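Local coordinates for protein dihydrofolate reductase, putative (Aspergillus flavus, PDB 6DRS) that probably reduces dihydrofolate to tetrahydrofolate with NADPH, as its family does, and binds the dinucleotide cofactor beside a small-molecule antifolate inhibitor, at residues 11-16 with 22-27; 32-37 with 179-184. All blocks are in the same frame, centred on the assembly; numbering follows the deposited sequence.

Contact 1 of 2, residues 11-16 with 22-27; sequences VATTPI and TLLGIG. With NAP (NADP nicotinamide-adenine-dinucleotide phosphate), chain H.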
loop_
_atom_site.group_PDB
_atom_site.type_symbol
_atom_site.label_atom_id
_atom_site.label_comp_id
_atom_site.label_asym_id
_atom_site.label_seq_id
_atom_site.Cartn_x
_atom_site.Cartn_y
_atom_site.Cartn_z
ATOM N N VAL A 11 -2.049 -0.236 -4.697
ATOM C CA VAL A 11 -3.160 -1.214 -4.628
ATOM C C VAL A 11 -2.858 -2.368 -5.577
ATOM O O VAL A 11 -2.185 -2.165 -6.598
ATOM C CB VAL A 11 -4.496 -0.532 -4.999
ATOM C CG1 VAL A 11 -4.547 -0.183 -6.481
ATOM C CG2 VAL A 11 -5.722 -1.349 -4.595
ATOM N N ALA A 12 -3.324 -3.571 -5.235
ATOM C CA ALA A 12 -3.417 -4.678 -6.201
ATOM C C ALA A 12 -4.902 -4.887 -6.555
ATOM O O ALA A 12 -5.756 -4.891 -5.661
ATOM C CB ALA A 12 -2.751 -5.925 -5.669
ATOM N N THR A 13 -5.237 -4.937 -7.848
ATOM C CA THR A 13 -6.628 -5.192 -8.255
ATOM C C THR A 13 -6.715 -6.429 -9.159
ATOM O O THR A 13 -5.704 -6.854 -9.765
ATOM C CB THR A 13 -7.316 -3.987 -8.903
ATOM O OG1 THR A 13 -6.752 -3.811 -10.200
ATOM C CG2 THR A 13 -7.202 -2.734 -8.079
ATOM N N THR A 14 -7.922 -7.012 -9.173
ATOM C CA THR A 14 -8.283 -8.108 -10.073
ATOM C C THR A 14 -9.553 -7.712 -10.855
ATOM O O THR A 14 -10.531 -7.198 -10.249
ATOM C CB THR A 14 -8.362 -9.445 -9.329
ATOM O OG1 THR A 14 -8.433 -10.436 -10.351
ATOM C CG2 THR A 14 -9.534 -9.569 -8.375
ATOM N N PRO A 15 -9.538 -7.875 -12.203
ATOM C CA PRO A 15 -10.718 -7.443 -12.974
ATOM C C PRO A 15 -11.893 -8.430 -12.871
ATOM O O PRO A 15 -11.705 -9.664 -12.994
ATOM C CB PRO A 15 -10.227 -7.312 -14.416
ATOM C CG PRO A 15 -9.109 -8.301 -14.491
ATOM C CD PRO A 15 -8.450 -8.216 -13.127
ATOM N N ILE A 16 -13.068 -7.870 -12.622
ATOM C CA ILE A 16 -14.334 -8.612 -12.587
ATOM C C ILE A 16 -15.302 -8.004 -13.607
ATOM O O ILE A 16 -15.959 -6.982 -13.352
ATOM C CB ILE A 16 -14.929 -8.635 -11.171
ATOM C CG1 ILE A 16 -13.898 -9.131 -10.153
ATOM C CG2 ILE A 16 -16.197 -9.480 -11.144
ATOM C CD1 ILE A 16 -14.194 -8.692 -8.744
ATOM N N THR A 22 -16.344 -3.348 -15.987
ATOM C CA THR A 22 -15.379 -4.154 -15.277
ATOM C C THR A 22 -15.117 -3.520 -13.907
ATOM O O THR A 22 -14.692 -2.359 -13.817
ATOM C CB THR A 22 -14.070 -4.267 -16.054
ATOM O OG1 THR A 22 -14.416 -4.846 -17.313
ATOM C CG2 THR A 22 -13.039 -5.121 -15.348
ATOM N N LEU A 23 -15.388 -4.279 -12.850
ATOM C CA LEU A 23 -15.033 -3.876 -11.481
ATOM C C LEU A 23 -13.576 -4.292 -11.216
ATOM O O LEU A 23 -13.018 -5.174 -11.925
ATOM C CB LEU A 23 -15.974 -4.568 -10.489
ATOM C CG LEU A 23 -17.438 -4.132 -10.534
ATOM C CD1 LEU A 23 -18.300 -5.035 -9.663
ATOM C CD2 LEU A 23 -17.602 -2.667 -10.135
ATOM N N LEU A 24 -12.969 -3.648 -10.210
ATOM C CA LEU A 24 -11.586 -3.956 -9.790
ATOM C C LEU A 24 -11.627 -4.476 -8.342
ATOM O O LEU A 24 -11.760 -3.697 -7.396
ATOM C CB LEU A 24 -10.735 -2.687 -9.922
ATOM C CG LEU A 24 -10.553 -2.138 -11.344
ATOM C CD1 LEU A 24 -9.706 -0.877 -11.305
ATOM C CD2 LEU A 24 -9.928 -3.179 -12.275
ATOM N N GLY A 25 -11.600 -5.793 -8.190
ATOM C CA GLY A 25 -11.780 -6.386 -6.885
ATOM C C GLY A 25 -10.468 -6.334 -6.117
ATOM O O GLY A 25 -9.402 -6.578 -6.707
ATOM N N ILE A 26 -10.547 -6.030 -4.821
ATOM C CA ILE A 26 -9.343 -5.833 -3.992
ATOM C C ILE A 26 -9.402 -6.683 -2.717
ATOM O O ILE A 26 -8.347 -6.978 -2.169
ATOM C CB ILE A 26 -9.097 -4.341 -3.685
ATOM C CG1 ILE A 26 -10.201 -3.759 -2.801
ATOM C CG2 ILE A 26 -8.892 -3.556 -4.981
ATOM C CD1 ILE A 26 -9.819 -2.485 -2.098
ATOM N N GLY A 27 -10.587 -7.119 -2.279
ATOM C CA GLY A 27 -10.703 -7.789 -0.980
ATOM C C GLY A 27 -11.898 -8.730 -0.884
ATOM O O GLY A 27 -12.913 -8.558 -1.582
HETATM P PA NAP H . -10.672 0.163 5.086
HETATM O O1A NAP H . -9.339 -0.527 5.151
HETATM O O2A NAP H . -11.058 1.328 4.249
HETATM O O5B NAP H . -11.113 0.499 6.613
HETATM C C5B NAP H . -12.441 0.908 6.997
HETATM C C4B NAP H . -12.294 1.454 8.402
HETATM O O4B NAP H . -11.473 2.623 8.366
HETATM C C3B NAP H . -13.597 1.927 9.030
HETATM O O3B NAP H . -14.285 0.832 9.655
HETATM C C2B NAP H . -13.101 2.948 10.036
HETATM O O2B NAP H . -12.464 2.284 11.126
HETATM C C1B NAP H . -11.935 3.597 9.314
HETATM N N9A NAP H . -12.372 4.763 8.567
HETATM C C8A NAP H . -12.751 4.663 7.282
HETATM N N7A NAP H . -13.105 5.880 6.817
HETATM C C5A NAP H . -12.942 6.778 7.813
HETATM C C6A NAP H . -13.145 8.238 7.961
HETATM N N6A NAP H . -13.575 8.919 6.890
HETATM N N1A NAP H . -12.882 8.847 9.137
HETATM C C2A NAP H . -12.436 8.107 10.168
HETATM N N3A NAP H . -12.230 6.764 10.099
HETATM C C4A NAP H . -12.464 6.037 8.976
HETATM O O3 NAP H . -11.747 -1.064 4.902
HETATM P PN NAP H . -12.415 -1.655 3.537
HETATM O O1N NAP H . -12.746 -0.590 2.578
HETATM O O2N NAP H . -13.484 -2.569 4.095
HETATM O O5D NAP H . -11.234 -2.562 2.955
HETATM C C5D NAP H . -10.698 -3.623 3.706
HETATM C C4D NAP H . -10.589 -4.729 2.679
HETATM O O4D NAP H . -9.835 -4.232 1.572
HETATM C C3D NAP H . -9.908 -5.991 3.153
HETATM O O3D NAP H . -10.566 -7.099 2.482
HETATM C C2D NAP H . -8.503 -5.813 2.643
HETATM O O2D NAP H . -7.884 -7.061 2.462
HETATM C C1D NAP H . -8.718 -5.092 1.330
HETATM N N1N NAP H . -7.527 -4.331 0.899
HETATM C C2N NAP H . -6.951 -4.672 -0.277
HETATM C C3N NAP H . -5.798 -4.015 -0.753
HETATM C C7N NAP H . -5.184 -4.416 -2.093
HETATM O O7N NAP H . -4.242 -3.779 -2.575
HETATM N N7N NAP H . -5.700 -5.484 -2.728
HETATM C C4N NAP H . -5.225 -3.010 0.052
HETATM C C5N NAP H . -5.843 -2.692 1.263
HETATM C C6N NAP H . -6.988 -3.373 1.683
HETATM P P2B NAP H . -13.252 1.986 12.497
HETATM O O1X NAP H . -14.316 0.953 12.152
HETATM O O2X NAP H . -12.191 1.302 13.336
HETATM O O3X NAP H . -13.762 3.366 12.779
#
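Thr14 and Gly25 face each other as an antiparallel hydrogen-bonded pair. Thr14 N gives to Gly25 O at 2.9 Å, and Gly25 N returns to Thr14 O at 2.7 Å. Two residues on, Ile16 and Leu23 form the next such pair and exchange two backbone bonds in the same way.

Gly25 has no side chain, and Ile16 covers its backbone: Ile16 CD1 rests 3.8 Å from Gly25 CA. Thr13 packs between Leu24 and Ile26. Thr13 CG2 sits anti to its own carbonyl carbon, which brings it 3.6 Å from Ile26 CG2, and it also touches Leu24 CB. Val11 CG2 meets the same Ile26 methyl, the two side chains crossing at about a right angle.

At the Val11 end the strands grip the nicotinamide amide of NADP. Ala12 N donates to NADP O7N at 2.8 Å and almost straight (172°). NADP N7N gives to Ile26 O at 3.1 Å, with a weak bond to Ala12 O. Held at both its oxygen and its nitrogen, the amide is fixed in rotation. Further out, Thr14 OG1 bonds to Val181 O, and Ile26 and Gly27 form a classic beta bulge opposite Thr197. This is an antiparallel beta hairpin of the dihydrofolate reductase fold, and it forms the part of the cofactor pocket that holds the nicotinamide amide.

Contact 2 of 2, residues 32-37 with 179-184; sequences LPWPRI and TNVEKK. With NAP (NADP nicotinamide-adenine-dinucleotide phosphate), chain H.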
loop_
_atom_site.group_PDB
_atom_site.type_symbol
_atom_site.label_atom_id
_atom_site.label_comp_id
_atom_site.label_asym_id
_atom_site.label_seq_id
_atom_site.Cartn_x
_atom_site.Cartn_y
_atom_site.Cartn_z
ATOM N N LEU A 32 -7.189 -10.456 1.427
ATOM C CA LEU A 32 -7.059 -10.301 -0.040
ATOM C C LEU A 32 -7.874 -11.399 -0.732
ATOM O O LEU A 32 -8.191 -12.402 -0.116
ATOM C CB LEU A 32 -5.596 -10.376 -0.486
ATOM C CG LEU A 32 -4.664 -9.310 0.106
ATOM C CD1 LEU A 32 -3.234 -9.517 -0.374
ATOM C CD2 LEU A 32 -5.150 -7.905 -0.225
ATOM N N PRO A 33 -8.200 -11.199 -2.032
ATOM C CA PRO A 33 -9.040 -12.174 -2.721
ATOM C C PRO A 33 -8.277 -13.428 -3.165
ATOM O O PRO A 33 -8.917 -14.385 -3.557
ATOM C CB PRO A 33 -9.531 -11.445 -3.983
ATOM C CG PRO A 33 -9.396 -9.980 -3.644
ATOM C CD PRO A 33 -8.124 -9.952 -2.823
ATOM N N TRP A 34 -6.945 -13.415 -3.167
ATOM C CA TRP A 34 -6.191 -14.468 -3.859
ATOM C C TRP A 34 -5.193 -15.111 -2.904
ATOM O O TRP A 34 -4.781 -14.499 -1.934
ATOM C CB TRP A 34 -5.414 -13.903 -5.055
ATOM C CG TRP A 34 -4.757 -12.590 -4.745
ATOM C CD1 TRP A 34 -3.612 -12.384 -4.023
ATOM C CD2 TRP A 34 -5.262 -11.289 -5.082
ATOM N NE1 TRP A 34 -3.366 -11.044 -3.903
ATOM C CE2 TRP A 34 -4.357 -10.349 -4.546
ATOM C CE3 TRP A 34 -6.375 -10.823 -5.795
ATOM C CZ2 TRP A 34 -4.540 -8.977 -4.723
ATOM C CZ3 TRP A 34 -6.559 -9.470 -5.965
ATOM C CH2 TRP A 34 -5.653 -8.558 -5.415
ATOM N N PRO A 35 -4.734 -16.316 -3.244
ATOM C CA PRO A 35 -3.626 -16.878 -2.498
ATOM C C PRO A 35 -2.442 -15.898 -2.574
ATOM O O PRO A 35 -2.409 -15.057 -3.467
ATOM C CB PRO A 35 -3.288 -18.153 -3.277
ATOM C CG PRO A 35 -4.582 -18.519 -3.959
ATOM C CD PRO A 35 -5.152 -17.180 -4.356
ATOM N N ARG A 36 -1.476 -16.047 -1.675
ATOM C CA ARG A 36 -0.350 -15.142 -1.531
ATOM C C ARG A 36 0.433 -15.024 -2.850
ATOM O O ARG A 36 0.946 -16.000 -3.382
ATOM C CB ARG A 36 0.539 -15.668 -0.401
ATOM C CG ARG A 36 1.860 -14.932 -0.217
ATOM C CD ARG A 36 2.537 -15.269 1.103
ATOM N NE ARG A 36 3.587 -14.300 1.397
ATOM C CZ ARG A 36 4.854 -14.405 0.995
ATOM N NH1 ARG A 36 5.315 -15.567 0.555
ATOM N NH2 ARG A 36 5.645 -13.343 1.029
ATOM N N ILE A 37 0.566 -13.800 -3.350
ATOM C CA ILE A 37 1.454 -13.576 -4.485
ATOM C C ILE A 37 2.787 -13.004 -3.979
ATOM O O ILE A 37 2.877 -11.800 -3.702
ATOM C CB ILE A 37 0.758 -12.664 -5.516
ATOM C CG1 ILE A 37 -0.658 -13.167 -5.815
ATOM C CG2 ILE A 37 1.599 -12.534 -6.776
ATOM C CD1 ILE A 37 -1.514 -12.288 -6.704
ATOM N N THR A 179 -1.024 -2.977 -9.093
ATOM C CA THR A 179 -0.677 -4.284 -9.585
ATOM C C THR A 179 -1.957 -4.954 -10.106
ATOM O O THR A 179 -2.908 -5.165 -9.328
ATOM C CB THR A 179 -0.058 -5.168 -8.500
ATOM O OG1 THR A 179 1.048 -4.496 -7.885
ATOM C CG2 THR A 179 0.363 -6.512 -9.060
ATOM N N ASN A 180 -1.994 -5.252 -11.409
ATOM C CA ASN A 180 -3.096 -6.029 -12.039
ATOM C C ASN A 180 -2.842 -7.519 -11.827
ATOM O O ASN A 180 -1.749 -8.012 -12.096
ATOM C CB ASN A 180 -3.247 -5.776 -13.539
ATOM C CG ASN A 180 -3.568 -4.335 -13.794
ATOM O OD1 ASN A 180 -4.323 -3.735 -13.033
ATOM N ND2 ASN A 180 -2.910 -3.756 -14.780
ATOM N N VAL A 181 -3.878 -8.188 -11.319
ATOM C CA VAL A 181 -3.835 -9.617 -10.977
ATOM C C VAL A 181 -4.933 -10.327 -11.783
ATOM O O VAL A 181 -6.103 -9.953 -11.706
ATOM C CB VAL A 181 -4.014 -9.846 -9.456
ATOM C CG1 VAL A 181 -4.141 -11.327 -9.120
ATOM C CG2 VAL A 181 -2.872 -9.226 -8.659
ATOM N N GLU A 182 -4.549 -11.336 -12.547
ATOM C CA GLU A 182 -5.491 -12.090 -13.354
ATOM C C GLU A 182 -5.222 -13.585 -13.198
ATOM O O GLU A 182 -4.065 -13.983 -13.089
ATOM C CB GLU A 182 -5.337 -11.716 -14.825
ATOM C CG GLU A 182 -6.308 -10.636 -15.232
ATOM C CD GLU A 182 -6.066 -10.030 -16.598
ATOM O OE1 GLU A 182 -5.459 -10.713 -17.449
ATOM O OE2 GLU A 182 -6.482 -8.868 -16.793
ATOM N N LYS A 183 -6.276 -14.416 -13.221
ATOM C CA LYS A 183 -6.032 -15.890 -13.263
ATOM C C LYS A 183 -5.529 -16.276 -14.666
ATOM O O LYS A 183 -5.901 -15.631 -15.662
ATOM C CB LYS A 183 -7.315 -16.639 -12.899
ATOM C CG LYS A 183 -7.726 -16.620 -11.430
ATOM C CD LYS A 183 -8.598 -17.818 -11.112
ATOM C CE LYS A 183 -8.945 -18.024 -9.651
ATOM N NZ LYS A 183 -10.107 -17.180 -9.311
ATOM N N LYS A 184 -4.655 -17.288 -14.758
ATOM C CA LYS A 184 -4.306 -17.901 -16.068
ATOM C C LYS A 184 -5.569 -18.564 -16.639
ATOM O O LYS A 184 -6.379 -19.098 -15.877
ATOM C CB LYS A 184 -3.239 -19.001 -15.949
ATOM C CG LYS A 184 -2.078 -18.748 -14.998
ATOM C CD LYS A 184 -0.929 -18.004 -15.626
ATOM C CE LYS A 184 0.059 -18.924 -16.311
ATOM N NZ LYS A 184 0.937 -19.571 -15.317
HETATM P PA NAP H . -10.672 0.163 5.086
HETATM O O1A NAP H . -9.339 -0.527 5.151
HETATM O O2A NAP H . -11.058 1.328 4.249
HETATM O O5B NAP H . -11.113 0.499 6.613
HETATM C C5B NAP H . -12.441 0.908 6.997
HETATM C C4B NAP H . -12.294 1.454 8.402
HETATM O O4B NAP H . -11.473 2.623 8.366
HETATM C C3B NAP H . -13.597 1.927 9.030
HETATM O O3B NAP H . -14.285 0.832 9.655
HETATM C C2B NAP H . -13.101 2.948 10.036
HETATM O O2B NAP H . -12.464 2.284 11.126
HETATM C C1B NAP H . -11.935 3.597 9.314
HETATM N N9A NAP H . -12.372 4.763 8.567
HETATM C C8A NAP H . -12.751 4.663 7.282
HETATM N N7A NAP H . -13.105 5.880 6.817
HETATM C C5A NAP H . -12.942 6.778 7.813
HETATM C C6A NAP H . -13.145 8.238 7.961
HETATM N N6A NAP H . -13.575 8.919 6.890
HETATM N N1A NAP H . -12.882 8.847 9.137
HETATM C C2A NAP H . -12.436 8.107 10.168
HETATM N N3A NAP H . -12.230 6.764 10.099
HETATM C C4A NAP H . -12.464 6.037 8.976
HETATM O O3 NAP H . -11.747 -1.064 4.902
HETATM P PN NAP H . -12.415 -1.655 3.537
HETATM O O1N NAP H . -12.746 -0.590 2.578
HETATM O O2N NAP H . -13.484 -2.569 4.095
HETATM O O5D NAP H . -11.234 -2.562 2.955
HETATM C C5D NAP H . -10.698 -3.623 3.706
HETATM C C4D NAP H . -10.589 -4.729 2.679
HETATM O O4D NAP H . -9.835 -4.232 1.572
HETATM C C3D NAP H . -9.908 -5.991 3.153
HETATM O O3D NAP H . -10.566 -7.099 2.482
HETATM C C2D NAP H . -8.503 -5.813 2.643
HETATM O O2D NAP H . -7.884 -7.061 2.462
HETATM C C1D NAP H . -8.718 -5.092 1.330
HETATM N N1N NAP H . -7.527 -4.331 0.899
HETATM C C2N NAP H . -6.951 -4.672 -0.277
HETATM C C3N NAP H . -5.798 -4.015 -0.753
HETATM C C7N NAP H . -5.184 -4.416 -2.093
HETATM O O7N NAP H . -4.242 -3.779 -2.575
HETATM N N7N NAP H . -5.700 -5.484 -2.728
HETATM C C4N NAP H . -5.225 -3.010 0.052
HETATM C C5N NAP H . -5.843 -2.692 1.263
HETATM C C6N NAP H . -6.988 -3.373 1.683
HETATM P P2B NAP H . -13.252 1.986 12.497
HETATM O O1X NAP H . -14.316 0.953 12.152
HETATM O O2X NAP H . -12.191 1.302 13.336
HETATM O O3X NAP H . -13.762 3.366 12.779
#
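The Trp34 ring has Val181 CG1 and Ile37 CD1 on one face, both offset toward the rim. Val181 CG1 stands 4.0 Å from Trp34 CE3. On the opposite face lie two carbons of its own segment, Leu32 CB and Pro33 CD. The benzo end of the ring points to the cofactor, with Trp34 CH2 4.1 Å from NADP N7N. The nitrogen approaches obliquely.

In the dihydrofolate reductase fold this loop leads from the first hairpin into helix 38-49, and Ile37 is that helix's N-cap residue. Residues 32-37 pack against strand 174-183 of the central sheet. The contact between the segments is small, buried and apolar. Val181 is its sole residue on the strand side. Ala12 and Thr14 of strand 7-17 and Phe193 also touch Trp34, while Ile239 packs on Val181.

CG of Trp34 lies between its backbone N and carbonyl carbon. This rotation (chi1 42°) places the six-membered ring against Val181 CG1 and near the nicotinamide amide. Leu32 takes no part in the strand contact but borders the nicotinamide: Leu32 CD2 is 3.5 Å from NADP N7N. Val181 and Ile37 reach toward each other tip to tip. The Ile37 CD1 methyl meets both branches of the valine, at 3.7 Å from Val181 CG1 and 3.9 Å from Val181 CG2.

Contact 2 is buried throughout. Contact 1 is buried at its cofactor end and partly exposed at the Ile16 and Thr22 end. Their chemistry differs. Contact 1 joins two neighbouring strands mainly through backbone hydrogen bonds, with side-chain packing beside them, and buries 448 Å². Contact 2 lays a loop against a strand through side chains alone and buries 125 Å². Both reach the same sheet, in which strands 7-17 and 174-183 are neighbours, with Thr13 O and Val181 N 2.7 Å apart. Their centres are about 9 Å apart. Both also reach NADP: 11-16 and 22-27 hold its amide by hydrogen bonds, whereas 32-37 adds apolar neighbours to that group.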